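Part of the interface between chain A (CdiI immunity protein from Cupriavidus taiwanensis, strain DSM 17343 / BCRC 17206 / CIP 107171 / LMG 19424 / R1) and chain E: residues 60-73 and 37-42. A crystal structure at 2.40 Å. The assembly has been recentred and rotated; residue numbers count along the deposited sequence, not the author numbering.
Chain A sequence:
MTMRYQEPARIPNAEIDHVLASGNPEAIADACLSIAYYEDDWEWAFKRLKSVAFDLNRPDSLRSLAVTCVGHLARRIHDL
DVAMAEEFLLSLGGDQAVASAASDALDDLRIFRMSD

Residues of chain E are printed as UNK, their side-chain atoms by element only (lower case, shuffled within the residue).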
# COMPACT_ATOMS: atom_id res chain seq x y z
N ASP A 60 14.11 6.48 4.13
CA ASP A 60 13.17 5.56 4.78
C ASP A 60 11.77 5.61 4.16
O ASP A 60 11.12 4.59 4.02
CB ASP A 60 13.06 5.86 6.27
CG ASP A 60 14.33 5.51 7.03
OD1 ASP A 60 15.16 4.71 6.53
OD2 ASP A 60 14.49 6.02 8.16
N SER A 61 11.35 6.81 3.79
CA SER A 61 10.08 7.03 3.12
C SER A 61 9.92 6.12 1.91
O SER A 61 8.89 5.51 1.75
CB SER A 61 9.93 8.50 2.69
OG SER A 61 10.97 8.88 1.79
N LEU A 62 10.95 6.03 1.08
CA LEU A 62 10.87 5.24 -0.16
C LEU A 62 10.93 3.75 0.08
O LEU A 62 10.19 2.98 -0.57
CB LEU A 62 11.98 5.65 -1.14
CG LEU A 62 11.76 6.99 -1.84
CD1 LEU A 62 12.90 7.24 -2.82
CD2 LEU A 62 10.40 7.05 -2.54
N ARG A 63 11.77 3.34 1.02
CA ARG A 63 11.93 1.94 1.39
C ARG A 63 10.64 1.40 1.96
O ARG A 63 10.18 0.32 1.61
CB ARG A 63 13.08 1.79 2.38
CG ARG A 63 14.41 2.18 1.76
CD ARG A 63 15.55 2.22 2.75
NE ARG A 63 15.87 0.89 3.23
CZ ARG A 63 15.91 0.51 4.51
NH1 ARG A 63 15.65 1.36 5.51
NH2 ARG A 63 16.22 -0.74 4.80
N SER A 64 10.03 2.20 2.83
CA SER A 64 8.77 1.86 3.45
C SER A 64 7.63 1.76 2.42
O SER A 64 6.82 0.82 2.47
CB SER A 64 8.43 2.89 4.53
OG SER A 64 7.43 2.40 5.41
N LEU A 65 7.60 2.70 1.48
CA LEU A 65 6.60 2.68 0.42
C LEU A 65 6.70 1.40 -0.44
O LEU A 65 5.68 0.77 -0.79
CB LEU A 65 6.72 3.94 -0.45
CG LEU A 65 5.79 3.96 -1.68
CD1 LEU A 65 4.35 3.87 -1.24
CD2 LEU A 65 6.02 5.19 -2.54
N ALA A 66 7.93 1.04 -0.78
CA ALA A 66 8.19 -0.17 -1.57
C ALA A 66 7.63 -1.43 -0.90
O ALA A 66 7.05 -2.29 -1.57
CB ALA A 66 9.68 -0.32 -1.84
N VAL A 67 7.79 -1.51 0.42
CA VAL A 67 7.19 -2.61 1.18
C VAL A 67 5.67 -2.58 1.07
O VAL A 67 5.06 -3.57 0.77
CB VAL A 67 7.60 -2.55 2.65
CG1 VAL A 67 6.78 -3.52 3.50
CG2 VAL A 67 9.08 -2.85 2.79
N THR A 68 5.07 -1.42 1.32
CA THR A 68 3.63 -1.24 1.15
C THR A 68 3.19 -1.67 -0.25
O THR A 68 2.19 -2.35 -0.40
CB THR A 68 3.24 0.22 1.49
OG1 THR A 68 3.24 0.38 2.91
CG2 THR A 68 1.85 0.60 0.96
N CYS A 69 3.97 -1.29 -1.26
CA CYS A 69 3.73 -1.74 -2.63
C CYS A 69 3.79 -3.26 -2.81
O CYS A 69 3.02 -3.82 -3.59
CB CYS A 69 4.71 -1.07 -3.59
SG CYS A 69 4.26 0.64 -3.91
N VAL A 70 4.68 -3.92 -2.07
CA VAL A 70 4.72 -5.40 -2.09
C VAL A 70 3.40 -5.94 -1.54
O VAL A 70 2.87 -6.94 -2.05
CB VAL A 70 5.97 -5.96 -1.35
CG1 VAL A 70 5.87 -7.47 -1.12
CG2 VAL A 70 7.24 -5.64 -2.13
N GLY A 71 2.86 -5.25 -0.53
CA GLY A 71 1.53 -5.52 -0.00
C GLY A 71 0.45 -5.43 -1.05
O GLY A 71 -0.48 -6.24 -1.06
N HIS A 72 0.57 -4.44 -1.92
CA HIS A 72 -0.41 -4.24 -2.99
C HIS A 72 -0.33 -5.33 -4.02
O HIS A 72 -1.37 -5.84 -4.45
CB HIS A 72 -0.23 -2.88 -3.68
CG HIS A 72 -0.49 -1.73 -2.78
ND1 HIS A 72 -1.53 -1.72 -1.87
CD2 HIS A 72 0.14 -0.54 -2.64
CE1 HIS A 72 -1.53 -0.57 -1.21
NE2 HIS A 72 -0.52 0.15 -1.65
N LEU A 73 0.89 -5.70 -4.43
CA LEU A 73 1.05 -6.82 -5.35
C LEU A 73 0.39 -8.07 -4.82
O LEU A 73 -0.35 -8.73 -5.54
CB LEU A 73 2.51 -7.14 -5.59
CG LEU A 73 3.28 -6.25 -6.54
CD1 LEU A 73 4.65 -6.87 -6.77
CD2 LEU A 73 2.54 -6.10 -7.85
N UNK E 37 -6.42 3.59 2.61
CA UNK E 37 -5.49 4.63 2.15
C UNK E 37 -4.12 4.44 2.76
O UNK E 37 -4.02 4.19 3.96
c UNK E 37 -9.58 7.29 0.67
c UNK E 37 -5.99 5.99 2.61
c UNK E 37 -7.22 6.88 0.62
c UNK E 37 -8.46 6.42 2.62
c UNK E 37 -9.62 6.85 2.00
c UNK E 37 -7.24 6.43 1.94
c UNK E 37 -8.38 7.30 -0.02
N UNK E 38 -3.09 4.61 1.95
CA UNK E 38 -1.70 4.49 2.41
C UNK E 38 -0.91 5.70 1.98
O UNK E 38 -1.19 6.31 0.95
c UNK E 38 -1.06 3.25 1.81
o UNK E 38 -2.54 1.45 1.32
c UNK E 38 -1.79 1.98 2.17
o UNK E 38 -1.63 1.54 3.33
N UNK E 39 0.11 6.03 2.76
CA UNK E 39 0.93 7.18 2.46
C UNK E 39 1.78 6.93 1.22
O UNK E 39 2.36 5.86 1.06
n UNK E 39 3.39 9.31 5.66
c UNK E 39 1.86 7.54 3.61
n UNK E 39 3.82 9.08 7.91
c UNK E 39 2.38 8.96 3.48
c UNK E 39 4.19 8.88 6.65
n UNK E 39 5.34 8.25 6.39
c UNK E 39 3.65 9.17 4.24
N UNK E 40 1.85 7.94 0.36
CA UNK E 40 2.76 7.92 -0.76
C UNK E 40 4.04 8.60 -0.29
O UNK E 40 5.08 7.97 -0.16
c UNK E 40 2.10 8.63 -1.97
o UNK E 40 0.91 7.92 -2.34
c UNK E 40 3.05 8.74 -3.15
N UNK E 41 3.93 9.90 -0.02
CA UNK E 41 5.03 10.76 0.43
C UNK E 41 4.35 11.99 1.05
O UNK E 41 3.30 12.42 0.56
c UNK E 41 7.89 9.73 -0.31
c UNK E 41 7.69 10.84 -2.55
c UNK E 41 5.90 11.20 -0.75
c UNK E 41 6.92 10.23 -1.38
N UNK E 42 4.92 12.52 2.13
CA UNK E 42 4.37 13.69 2.83
C UNK E 42 2.94 13.47 3.28
O UNK E 42 2.65 12.49 3.95

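Residues 60–73 of chain A form a continuous helix, and the segment of chain E runs across it, largely as a strand, at 139° between their N-to-C directions.

Position 37 carries seven side-chain carbons, one leading into a ring of six. With no heteroatom, this is a phenyl group. Its CA-to-CB bond points away from the helix; even the nearest atoms, CB of position 37 and CE1 of His72(A), are 8.8 Å apart. The residue is Phe37(E); an aromatic ring suits a buried site that makes no contact with this helix.

Position 38 has two carbons, the second bearing two oxygens: a short carboxylate. Its CA-to-CB bond points toward the helix, and its CB lies 4.0 Å from CG2 of Thr68(A). One carboxylate oxygen comes close to the edge of the His72(A) ring, near its plane. This is Asp38(E), and the oxygen is OD2, 3.4 Å from CE1 of His72(A). The contact is with a ring carbon, whose attached hydrogen is polarized by the two neighbouring nitrogens, so a negatively charged oxygen is well placed there. NE2 of His72(A) and OD1 of Asp38(E) are hydrogen-bonded elsewhere in the structure.

Position 39 shows three carbons, a nitrogen, and then a carbon carrying two more nitrogens, the pattern of a guanidinium group. The side chain leaves sideways and its end comes nearer the helix without reaching contact. The residue is Arg39(E). NH1 of Arg39(E) is still 5.9 Å from CB of Ser61(A). An exposed setting suits its long charged chain, while its backbone makes the closer approach: CD1 of Leu65(A) packs 3.6 Å from O of Arg39(E).

Position 40 has one carbon bearing one oxygen and one carbon, a beta-branched hydroxyl side chain. Its CA-to-CB bond points away from the helix. This is Thr40(E), whose OG1 is hydrogen-bonded elsewhere in the structure, which makes a hydroxyl suitable in a buried place. Here too the backbone faces the leucine, with CD2 of Leu65(A) 3.8 Å from O of Thr40(E).

Position 41 contains four carbons forked at the second, an aliphatic chain without polar atoms. It sets out sideways, but its end reaches Ser61(A) and Leu62(A). The residue is Leu41(E). Its CD2 lies 4.3 Å from CD2 of Leu62(A), an apolar contact that suits a branched hydrocarbon, and 3.8 Å from OG of Ser61(A).

Position 42 has no side-chain atoms, so it is Gly42(E). Its phi of 56° is positive, a conformation that favours glycine, and it makes no contact with the helix stretch.

The contact works by shape more than by polar pairing: no hydrogen bond joins the two stretches. Ser61(A), Leu65(A), Thr68(A) and His72(A), spaced three or four residues apart, present one face of the helix. Leu41(E) packs near its start, the backbone carbonyls of Arg39(E) and Thr40(E) meet Leu65(A), and Asp38(E) lies beside Thr68(A) and His72(A). Together the stretches bury 297 Å².

Chain E, residues 37-42: FDRTLG
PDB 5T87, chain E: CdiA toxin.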